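Local atomic coordinates of uncharacterized protein (Bacteroides vulgatus, PDB entry 4QB7), a protein that is probably a component of the tip of fimbriae, the surface filaments through which the bacterium adheres and builds biofilms. Residues T201-W215 / I271-L285. Residues are numbered along the deposited sequence; the frame is centred on the assembly and turned at random.
Sequences TLYNKAVYKFDNDTW and IPVNNKNGTTNAGDL. With SO4 (sulfate ion), chain Q.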
ATOM      1  N   THR A 201      -4.174   6.699  15.779  1.00 49.06           N
ATOM      2  CA  THR A 201      -3.721   5.357  15.398  1.00 47.01           C
ATOM      3  C   THR A 201      -3.128   5.273  13.989  1.00 48.26           C
ATOM      4  O   THR A 201      -2.041   4.735  13.837  1.00 49.38           O
ATOM      5  CB  THR A 201      -4.912   4.367  15.528  1.00 51.59           C
ATOM      6  OG1 THR A 201      -5.451   4.447  16.848  1.00 53.44           O
ATOM      7  CG2 THR A 201      -4.533   2.929  15.220  1.00 44.75           C
ATOM      8  N   LEU A 202      -3.864   5.730  12.973  1.00 42.20           N
ATOM      9  CA  LEU A 202      -3.520   5.632  11.558  1.00 39.44           C
ATOM     10  C   LEU A 202      -2.944   6.934  11.016  1.00 45.76           C
ATOM     11  O   LEU A 202      -3.653   7.937  10.944  1.00 45.07           O
ATOM     12  CB  LEU A 202      -4.770   5.217  10.743  1.00 37.06           C
ATOM     13  CG  LEU A 202      -4.550   4.780   9.296  1.00 38.51           C
ATOM     14  CD1 LEU A 202      -3.694   3.523   9.220  1.00 37.39           C
ATOM     15  CD2 LEU A 202      -5.858   4.548   8.593  1.00 39.22           C
ATOM     16  N   TYR A 203      -1.671   6.895  10.581  1.00 43.94           N
ATOM     17  CA  TYR A 203      -1.013   8.063  10.010  1.00 44.72           C
ATOM     18  C   TYR A 203      -1.526   8.353   8.621  1.00 47.11           C
ATOM     19  O   TYR A 203      -1.740   7.415   7.834  1.00 45.27           O
ATOM     20  CB  TYR A 203       0.522   7.857   9.901  1.00 46.99           C
ATOM     21  CG  TYR A 203       1.290   7.703  11.193  1.00 50.28           C
ATOM     22  CD1 TYR A 203       0.973   8.467  12.310  1.00 53.19           C
ATOM     23  CD2 TYR A 203       2.398   6.861  11.273  1.00 51.58           C
ATOM     24  CE1 TYR A 203       1.684   8.341  13.498  1.00 55.27           C
ATOM     25  CE2 TYR A 203       3.114   6.718  12.465  1.00 53.28           C
ATOM     26  CZ  TYR A 203       2.749   7.462  13.574  1.00 60.95           C
ATOM     27  OH  TYR A 203       3.423   7.345  14.763  1.00 63.84           O
ATOM     28  N   ASN A 204      -1.637   9.647   8.278  1.00 43.29           N
ATOM     29  CA  ASN A 204      -1.952  10.014   6.903  1.00 42.75           C
ATOM     30  C   ASN A 204      -0.671  10.549   6.272  1.00 46.86           C
ATOM     31  O   ASN A 204      -0.547  10.572   5.057  1.00 45.91           O
ATOM     32  CB  ASN A 204      -3.111  10.998   6.805  1.00 44.77           C
ATOM     33  CG  ASN A 204      -2.783  12.367   7.278  1.00 63.74           C
ATOM     34  OD1 ASN A 204      -2.198  12.555   8.337  1.00 55.54           O
ATOM     35  ND2 ASN A 204      -3.075  13.341   6.453  1.00 62.02           N
ATOM     36  N   LYS A 205       0.297  10.948   7.117  1.00 44.66           N
ATOM     37  CA  LYS A 205       1.602  11.463   6.719  1.00 44.11           C
ATOM     38  C   LYS A 205       2.637  10.893   7.688  1.00 47.63           C
ATOM     39  O   LYS A 205       2.380  10.888   8.888  1.00 47.12           O
ATOM     40  CB  LYS A 205       1.586  13.004   6.707  1.00 46.95           C
ATOM     41  CG  LYS A 205       2.622  13.601   5.763  1.00 62.52           C
ATOM     42  CD  LYS A 205       2.728  15.124   5.883  1.00 71.80           C
ATOM     43  CE  LYS A 205       3.561  15.739   4.781  1.00 77.34           C
ATOM     44  NZ  LYS A 205       3.515  17.221   4.835  1.00 85.71           N
ATOM     45  N   ALA A 206       3.769  10.348   7.182  1.00 44.26           N
ATOM     46  CA  ALA A 206       4.792   9.730   8.045  1.00 43.76           C
ATOM     47  C   ALA A 206       6.183   9.656   7.367  1.00 48.11           C
ATOM     48  O   ALA A 206       6.297   9.847   6.146  1.00 48.20           O
ATOM     49  CB  ALA A 206       4.344   8.334   8.473  1.00 43.56           C
ATOM     50  N   VAL A 207       7.243   9.367   8.169  1.00 43.72           N
ATOM     51  CA  VAL A 207       8.614   9.296   7.663  1.00 42.99           C
ATOM     52  C   VAL A 207       9.061   7.824   7.585  1.00 47.58           C
ATOM     53  O   VAL A 207       8.907   7.087   8.550  1.00 50.20           O
ATOM     54  CB  VAL A 207       9.584  10.182   8.510  1.00 46.36           C
ATOM     55  CG1 VAL A 207      11.034  10.094   8.014  1.00 44.84           C
ATOM     56  CG2 VAL A 207       9.120  11.637   8.529  1.00 46.67           C
ATOM     57  N   TYR A 208       9.535   7.395   6.413  1.00 40.91           N
ATOM     58  CA  TYR A 208      10.071   6.057   6.173  1.00 39.29           C
ATOM     59  C   TYR A 208      11.587   6.176   6.190  1.00 46.70           C
ATOM     60  O   TYR A 208      12.153   6.997   5.460  1.00 46.42           O
ATOM     61  CB  TYR A 208       9.566   5.445   4.841  1.00 37.50           C
ATOM     62  CG  TYR A 208      10.268   4.150   4.482  1.00 37.27           C
ATOM     63  CD1 TYR A 208       9.855   2.930   5.022  1.00 37.86           C
ATOM     64  CD2 TYR A 208      11.361   4.142   3.617  1.00 38.35           C
ATOM     65  CE1 TYR A 208      10.536   1.743   4.733  1.00 36.56           C
ATOM     66  CE2 TYR A 208      12.063   2.967   3.345  1.00 37.89           C
ATOM     67  CZ  TYR A 208      11.651   1.774   3.904  1.00 40.28           C
ATOM     68  OH  TYR A 208      12.369   0.643   3.615  1.00 41.72           O
ATOM     69  N   LYS A 209      12.239   5.352   7.014  1.00 43.56           N
ATOM     70  CA  LYS A 209      13.678   5.355   7.194  1.00 42.31           C
ATOM     71  C   LYS A 209      14.310   4.180   6.478  1.00 45.81           C
ATOM     72  O   LYS A 209      13.979   3.024   6.761  1.00 44.86           O
ATOM     73  CB  LYS A 209      14.021   5.299   8.694  1.00 45.92           C
ATOM     74  CG  LYS A 209      13.589   6.487   9.538  1.00 53.17           C
ATOM     75  CD  LYS A 209      14.364   6.426  10.842  1.00 72.20           C
ATOM     76  CE  LYS A 209      13.634   5.939  12.086  1.00 92.42           C
ATOM     77  NZ  LYS A 209      12.795   4.728  11.892  1.00104.70           N
ATOM     78  N   PHE A 210      15.251   4.471   5.561  1.00 42.94           N
ATOM     79  CA  PHE A 210      15.971   3.448   4.817  1.00 41.68           C
ATOM     80  C   PHE A 210      17.018   2.753   5.694  1.00 48.15           C
ATOM     81  O   PHE A 210      17.472   1.667   5.340  1.00 49.08           O
ATOM     82  CB  PHE A 210      16.642   4.066   3.593  1.00 42.87           C
ATOM     83  CG  PHE A 210      15.732   4.260   2.412  1.00 43.50           C
ATOM     84  CD1 PHE A 210      14.912   5.370   2.322  1.00 45.71           C
ATOM     85  CD2 PHE A 210      15.722   3.349   1.365  1.00 44.53           C
ATOM     86  CE1 PHE A 210      14.112   5.572   1.198  1.00 45.84           C
ATOM     87  CE2 PHE A 210      14.908   3.548   0.253  1.00 46.38           C
ATOM     88  CZ  PHE A 210      14.116   4.661   0.174  1.00 44.17           C
ATOM     89  N   ASP A 211      17.429   3.379   6.818  1.00 45.97           N
ATOM     90  CA  ASP A 211      18.417   2.767   7.696  1.00 46.77           C
ATOM     91  C   ASP A 211      17.921   1.430   8.288  1.00 52.72           C
ATOM     92  O   ASP A 211      18.689   0.484   8.332  1.00 54.07           O
ATOM     93  CB  ASP A 211      18.840   3.718   8.819  1.00 49.67           C
ATOM     94  CG  ASP A 211      20.176   3.322   9.453  1.00 67.44           C
ATOM     95  OD1 ASP A 211      21.235   3.313   8.708  1.00 66.22           O
ATOM     96  OD2 ASP A 211      20.182   3.005  10.676  1.00 73.53           O
ATOM     97  N   ASN A 212      16.661   1.336   8.732  1.00 49.08           N
ATOM     98  CA  ASN A 212      16.185   0.092   9.338  1.00 48.75           C
ATOM     99  C   ASN A 212      14.843  -0.402   8.752  1.00 51.03           C
ATOM    100  O   ASN A 212      14.215  -1.307   9.340  1.00 51.64           O
ATOM    101  CB  ASN A 212      16.069   0.260  10.855  1.00 48.09           C
ATOM    102  CG  ASN A 212      15.202   1.407  11.267  1.00 59.10           C
ATOM    103  OD1 ASN A 212      14.737   2.199  10.440  1.00 52.19           O
ATOM    104  ND2 ASN A 212      15.038   1.562  12.566  1.00 52.83           N
ATOM    105  N   ASP A 213      14.419   0.185   7.609  1.00 43.88           N
ATOM    106  CA  ASP A 213      13.203  -0.194   6.904  1.00 43.66           C
ATOM    107  C   ASP A 213      11.950  -0.109   7.846  1.00 48.89           C
ATOM    108  O   ASP A 213      11.194  -1.067   8.010  1.00 50.42           O
ATOM    109  CB  ASP A 213      13.394  -1.591   6.267  1.00 44.84           C
ATOM    110  CG  ASP A 213      12.202  -2.217   5.585  1.00 49.61           C
ATOM    111  OD1 ASP A 213      11.488  -1.498   4.864  1.00 49.20           O
ATOM    112  OD2 ASP A 213      11.985  -3.429   5.777  1.00 56.28           O
ATOM    113  N   THR A 214      11.771   1.050   8.485  1.00 44.37           N
ATOM    114  CA  THR A 214      10.655   1.309   9.380  1.00 43.93           C
ATOM    115  C   THR A 214      10.114   2.703   9.160  1.00 49.04           C
ATOM    116  O   THR A 214      10.824   3.599   8.690  1.00 48.74           O
ATOM    117  CB  THR A 214      11.017   1.145  10.893  1.00 51.29           C
ATOM    118  OG1 THR A 214      11.922   2.153  11.294  1.00 55.13           O
ATOM    119  CG2 THR A 214      11.535  -0.223  11.270  1.00 46.26           C
ATOM    120  N   TRP A 215       8.838   2.870   9.540  1.00 46.07           N
ATOM    121  CA  TRP A 215       8.066   4.101   9.559  1.00 45.27           C
ATOM    122  C   TRP A 215       8.058   4.706  10.955  1.00 53.04           C
ATOM    123  O   TRP A 215       7.965   3.992  11.965  1.00 53.93           O
ATOM    124  CB  TRP A 215       6.612   3.814   9.157  1.00 42.24           C
ATOM    125  CG  TRP A 215       6.413   3.499   7.714  1.00 41.22           C
ATOM    126  CD1 TRP A 215       6.309   2.264   7.154  1.00 43.42           C
ATOM    127  CD2 TRP A 215       6.265   4.444   6.642  1.00 39.90           C
ATOM    128  NE1 TRP A 215       6.071   2.378   5.802  1.00 41.89           N
ATOM    129  CE2 TRP A 215       6.052   3.706   5.460  1.00 42.60           C
ATOM    130  CE3 TRP A 215       6.268   5.847   6.570  1.00 40.92           C
ATOM    131  CZ2 TRP A 215       5.826   4.320   4.228  1.00 41.25           C
ATOM    132  CZ3 TRP A 215       6.053   6.455   5.344  1.00 41.36           C
ATOM    133  CH2 TRP A 215       5.845   5.696   4.191  1.00 41.19           C
ATOM    134  N   ILE A 271      -0.245   3.763   5.141  1.00 37.96           N
ATOM    135  CA  ILE A 271       0.932   3.774   6.010  1.00 37.47           C
ATOM    136  C   ILE A 271       0.561   2.738   7.104  1.00 44.86           C
ATOM    137  O   ILE A 271      -0.566   2.790   7.637  1.00 44.80           O
ATOM    138  CB  ILE A 271       1.287   5.182   6.556  1.00 40.12           C
ATOM    139  CG1 ILE A 271       1.649   6.152   5.419  1.00 40.43           C
ATOM    140  CG2 ILE A 271       2.432   5.096   7.562  1.00 39.75           C
ATOM    141  CD1 ILE A 271       1.569   7.568   5.764  1.00 48.78           C
ATOM    142  N   PRO A 272       1.411   1.709   7.337  1.00 41.07           N
ATOM    143  CA  PRO A 272       1.026   0.651   8.287  1.00 40.61           C
ATOM    144  C   PRO A 272       0.909   1.142   9.733  1.00 47.50           C
ATOM    145  O   PRO A 272       1.385   2.241  10.071  1.00 50.76           O
ATOM    146  CB  PRO A 272       2.155  -0.379   8.131  1.00 41.68           C
ATOM    147  CG  PRO A 272       3.313   0.405   7.683  1.00 45.87           C
ATOM    148  CD  PRO A 272       2.767   1.473   6.793  1.00 41.33           C
ATOM    149  N   VAL A 273       0.265   0.340  10.582  1.00 41.05           N
ATOM    150  CA  VAL A 273       0.148   0.663  12.008  1.00 40.78           C
ATOM    151  C   VAL A 273       1.229  -0.164  12.725  1.00 46.68           C
ATOM    152  O   VAL A 273       1.314  -1.376  12.510  1.00 46.43           O
ATOM    153  CB  VAL A 273      -1.285   0.423  12.584  1.00 41.94           C
ATOM    154  CG1 VAL A 273      -1.322   0.704  14.072  1.00 42.06           C
ATOM    155  CG2 VAL A 273      -2.314   1.293  11.871  1.00 40.89           C
ATOM    156  N   ASN A 274       2.069   0.488  13.535  1.00 43.67           N
ATOM    157  CA  ASN A 274       3.148  -0.150  14.301  1.00 43.99           C
ATOM    158  C   ASN A 274       4.028  -1.041  13.436  1.00 47.80           C
ATOM    159  O   ASN A 274       4.430  -2.125  13.865  1.00 47.89           O
ATOM    160  CB  ASN A 274       2.588  -0.940  15.479  1.00 42.08           C
ATOM    161  CG  ASN A 274       1.927  -0.067  16.489  1.00 56.33           C
ATOM    162  OD1 ASN A 274       2.437   0.995  16.859  1.00 54.59           O
ATOM    163  ND2 ASN A 274       0.762  -0.487  16.932  1.00 47.38           N
ATOM    164  N   ASN A 275       4.328  -0.565  12.216  1.00 43.58           N
ATOM    165  CA  ASN A 275       5.142  -1.251  11.238  1.00 43.07           C
ATOM    166  C   ASN A 275       4.667  -2.691  11.023  1.00 49.16           C
ATOM    167  O   ASN A 275       3.528  -2.884  10.609  1.00 46.91           O
ATOM    168  CB  ASN A 275       6.628  -1.191  11.601  1.00 41.52           C
ATOM    169  CG  ASN A 275       7.184   0.186  11.380  1.00 52.17           C
ATOM    170  OD1 ASN A 275       7.414   0.602  10.250  1.00 45.32           O
ATOM    171  ND2 ASN A 275       7.292   0.963  12.444  1.00 45.93           N
ATOM    172  N   LYS A 276       5.538  -3.698  11.247  1.00 49.23           N
ATOM    173  CA  LYS A 276       5.196  -5.097  10.949  1.00 49.08           C
ATOM    174  C   LYS A 276       4.299  -5.760  12.031  1.00 52.64           C
ATOM    175  O   LYS A 276       3.814  -6.878  11.825  1.00 53.62           O
ATOM    176  CB  LYS A 276       6.480  -5.907  10.690  1.00 52.29           C
ATOM    177  CG  LYS A 276       6.737  -6.072   9.184  1.00 66.29           C
ATOM    178  CD  LYS A 276       8.212  -6.214   8.793  1.00 76.71           C
ATOM    179  CE  LYS A 276       8.417  -6.218   7.280  1.00 80.67           C
ATOM    180  NZ  LYS A 276       9.847  -6.423   6.904  1.00 88.52           N
ATOM    181  N   ASN A 277       4.003  -5.036  13.121  1.00 47.63           N
ATOM    182  CA  ASN A 277       3.202  -5.543  14.232  1.00 47.85           C
ATOM    183  C   ASN A 277       1.688  -5.298  14.131  1.00 48.98           C
ATOM    184  O   ASN A 277       0.929  -6.043  14.747  1.00 49.56           O
ATOM    185  CB  ASN A 277       3.693  -4.928  15.525  1.00 49.83           C
ATOM    186  CG  ASN A 277       5.023  -5.458  15.957  1.00 67.44           C
ATOM    187  OD1 ASN A 277       5.417  -6.595  15.647  1.00 60.50           O
ATOM    188  ND2 ASN A 277       5.719  -4.654  16.723  1.00 62.04           N
ATOM    189  N   GLY A 278       1.279  -4.245  13.432  1.00 41.81           N
ATOM    190  CA  GLY A 278      -0.120  -3.898  13.299  1.00 41.10           C
ATOM    191  C   GLY A 278      -0.749  -3.270  14.529  1.00 48.66           C
ATOM    192  O   GLY A 278      -0.078  -2.979  15.528  1.00 48.18           O
ATOM    193  N   THR A 279      -2.080  -3.085  14.473  1.00 46.71           N
ATOM    194  CA  THR A 279      -2.839  -2.481  15.568  1.00 46.76           C
ATOM    195  C   THR A 279      -2.618  -3.221  16.877  1.00 53.31           C
ATOM    196  O   THR A 279      -2.536  -4.456  16.906  1.00 51.51           O
ATOM    197  CB  THR A 279      -4.304  -2.416  15.220  1.00 46.46           C
ATOM    198  OG1 THR A 279      -4.733  -3.730  14.879  1.00 48.65           O
ATOM    199  CG2 THR A 279      -4.583  -1.442  14.090  1.00 39.14           C
ATOM    200  N   THR A 280      -2.513  -2.433  17.968  1.00 52.78           N
ATOM    201  CA  THR A 280      -2.266  -2.907  19.325  1.00 54.12           C
ATOM    202  C   THR A 280      -3.481  -3.694  19.835  1.00 59.83           C
ATOM    203  O   THR A 280      -3.305  -4.768  20.418  1.00 61.61           O
ATOM    204  CB  THR A 280      -1.911  -1.713  20.234  1.00 62.52           C
ATOM    205  OG1 THR A 280      -0.766  -1.025  19.701  1.00 65.80           O
ATOM    206  CG2 THR A 280      -1.613  -2.138  21.652  1.00 60.70           C
ATOM    207  N   ASN A 281      -4.704  -3.169  19.599  1.00 54.31           N
ATOM    208  CA  ASN A 281      -5.939  -3.763  20.089  1.00 53.73           C
ATOM    209  C   ASN A 281      -7.010  -3.872  19.046  1.00 57.87           C
ATOM    210  O   ASN A 281      -7.048  -3.088  18.102  1.00 58.69           O
ATOM    211  CB  ASN A 281      -6.508  -2.919  21.239  1.00 52.81           C
ATOM    212  CG  ASN A 281      -5.538  -2.549  22.331  1.00 69.71           C
ATOM    213  OD1 ASN A 281      -5.296  -1.364  22.584  1.00 66.69           O
ATOM    214  ND2 ASN A 281      -4.962  -3.541  23.007  1.00 56.28           N
ATOM    215  N   ALA A 282      -7.928  -4.817  19.256  1.00 53.93           N
ATOM    216  CA  ALA A 282      -9.113  -4.970  18.433  1.00 52.28           C
ATOM    217  C   ALA A 282      -9.947  -3.715  18.582  1.00 54.45           C
ATOM    218  O   ALA A 282     -10.106  -3.208  19.689  1.00 55.75           O
ATOM    219  CB  ALA A 282      -9.903  -6.191  18.880  1.00 53.32           C
ATOM    220  N   GLY A 283     -10.406  -3.178  17.472  1.00 49.00           N
ATOM    221  CA  GLY A 283     -11.237  -1.985  17.496  1.00 47.66           C
ATOM    222  C   GLY A 283     -10.474  -0.686  17.500  1.00 51.74           C
ATOM    223  O   GLY A 283     -11.100   0.372  17.589  1.00 51.20           O
ATOM    224  N   ASP A 284      -9.117  -0.744  17.376  1.00 49.18           N
ATOM    225  CA  ASP A 284      -8.291   0.454  17.217  1.00 49.22           C
ATOM    226  C   ASP A 284      -8.690   1.047  15.877  1.00 50.87           C
ATOM    227  O   ASP A 284      -8.920   2.247  15.771  1.00 51.53           O
ATOM    228  CB  ASP A 284      -6.782   0.143  17.312  1.00 51.76           C
ATOM    229  CG  ASP A 284      -6.203   0.146  18.723  1.00 63.50           C
ATOM    230  OD1 ASP A 284      -6.996   0.138  19.698  1.00 65.84           O
ATOM    231  OD2 ASP A 284      -4.956   0.179  18.855  1.00 67.60           O
ATOM    232  N   LEU A 285      -8.888   0.158  14.888  1.00 44.76           N
ATOM    233  CA  LEU A 285      -9.431   0.460  13.571  1.00 42.79           C
ATOM    234  C   LEU A 285     -10.790  -0.238  13.445  1.00 49.49           C
ATOM    235  O   LEU A 285     -10.955  -1.370  13.923  1.00 51.81           O
ATOM    236  CB  LEU A 285      -8.484   0.032  12.449  1.00 40.88           C
ATOM    237  CG  LEU A 285      -7.147   0.755  12.372  1.00 43.70           C
ATOM    238  CD1 LEU A 285      -6.296   0.139  11.359  1.00 42.15           C
ATOM    239  CD2 LEU A 285      -7.314   2.215  12.073  1.00 44.84           C
TER
HETATM  240  S   SO4 Q 416       6.690   6.410  16.034  0.70 94.05           S
HETATM  241  O1  SO4 Q 416       6.006   5.782  17.177  0.70 95.15           O
HETATM  242  O2  SO4 Q 416       6.962   7.830  16.306  0.70 91.65           O
HETATM  243  O3  SO4 Q 416       7.954   5.706  15.789  0.70 95.41           O
HETATM  244  O4  SO4 Q 416       5.836   6.275  14.859  0.70 94.04           O
HETATM  245  O   HOH W   1      -0.223   4.347  11.020  1.00 53.64           O
HETATM  246  O   HOH W   2      -2.244   5.062   6.796  1.00 42.74           O
HETATM  247  O   HOH W   3      12.352  -5.062   8.190  1.00 73.35           O
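Ile-271 and Pro-272 lie against one face of the Trp-215 indole, where the loop joining strands 259-270 and 286-296 packs on a beta hairpin of this fimbrillin-like fold. The hairpin, strands 206-209 and 214-217 after a bend of the chain at 204-205, carries a G1 beta bulge in which Asp-213 and Thr-214 both face Lys-209. Packing is tight around the indole: Ile-271 CG2 sits over its six-membered ring, 4.2 Å from the centroid, and Pro-272 CD over the five-membered ring, 3.9 Å from that centroid; both are CH-pi contacts. A branched residue suits this place because CG2 also meets Ala-206 CB, a methyl small enough for the close approach, while CD1 reaches the backbone of Asn-204. Tyr-208 CB lies over the opposite indole face, toward its rim, and the buried NE1 of Trp-215 is satisfied by Val-167 O. Farther along, the anti chi1 of Leu-202 (-168°) carries CD1 to Val-273 CG2, 3.7 Å away.

Water fills in where the two backbones do not pair directly: one molecule links Tyr-203 N to Pro-272 O, another Tyr-203 O to Ile-271 O. The solvent side is looser. There exposed Lys-276 stretches its NZ to Asp-213 OD2, a long salt bridge of 3.8 Å supplemented by a bridging water, and Tyr-203 OH donates to a sulfate probably left from crystallisation.

Between these regions the Asn-275 amide, able to accept and donate, pairs with Trp-215 as a neighbouring strand's peptide would. Trp-215 N-H points at an in-plane lone pair of Asn-275 OD1 (2.8 Å, 174°), and Asn-275 ND2 bonds Trp-215 O at 3.1 Å. With an alanine in place of Asn-275, both backbone groups would probably lose these mates. The amide and indole planes lie 24° apart.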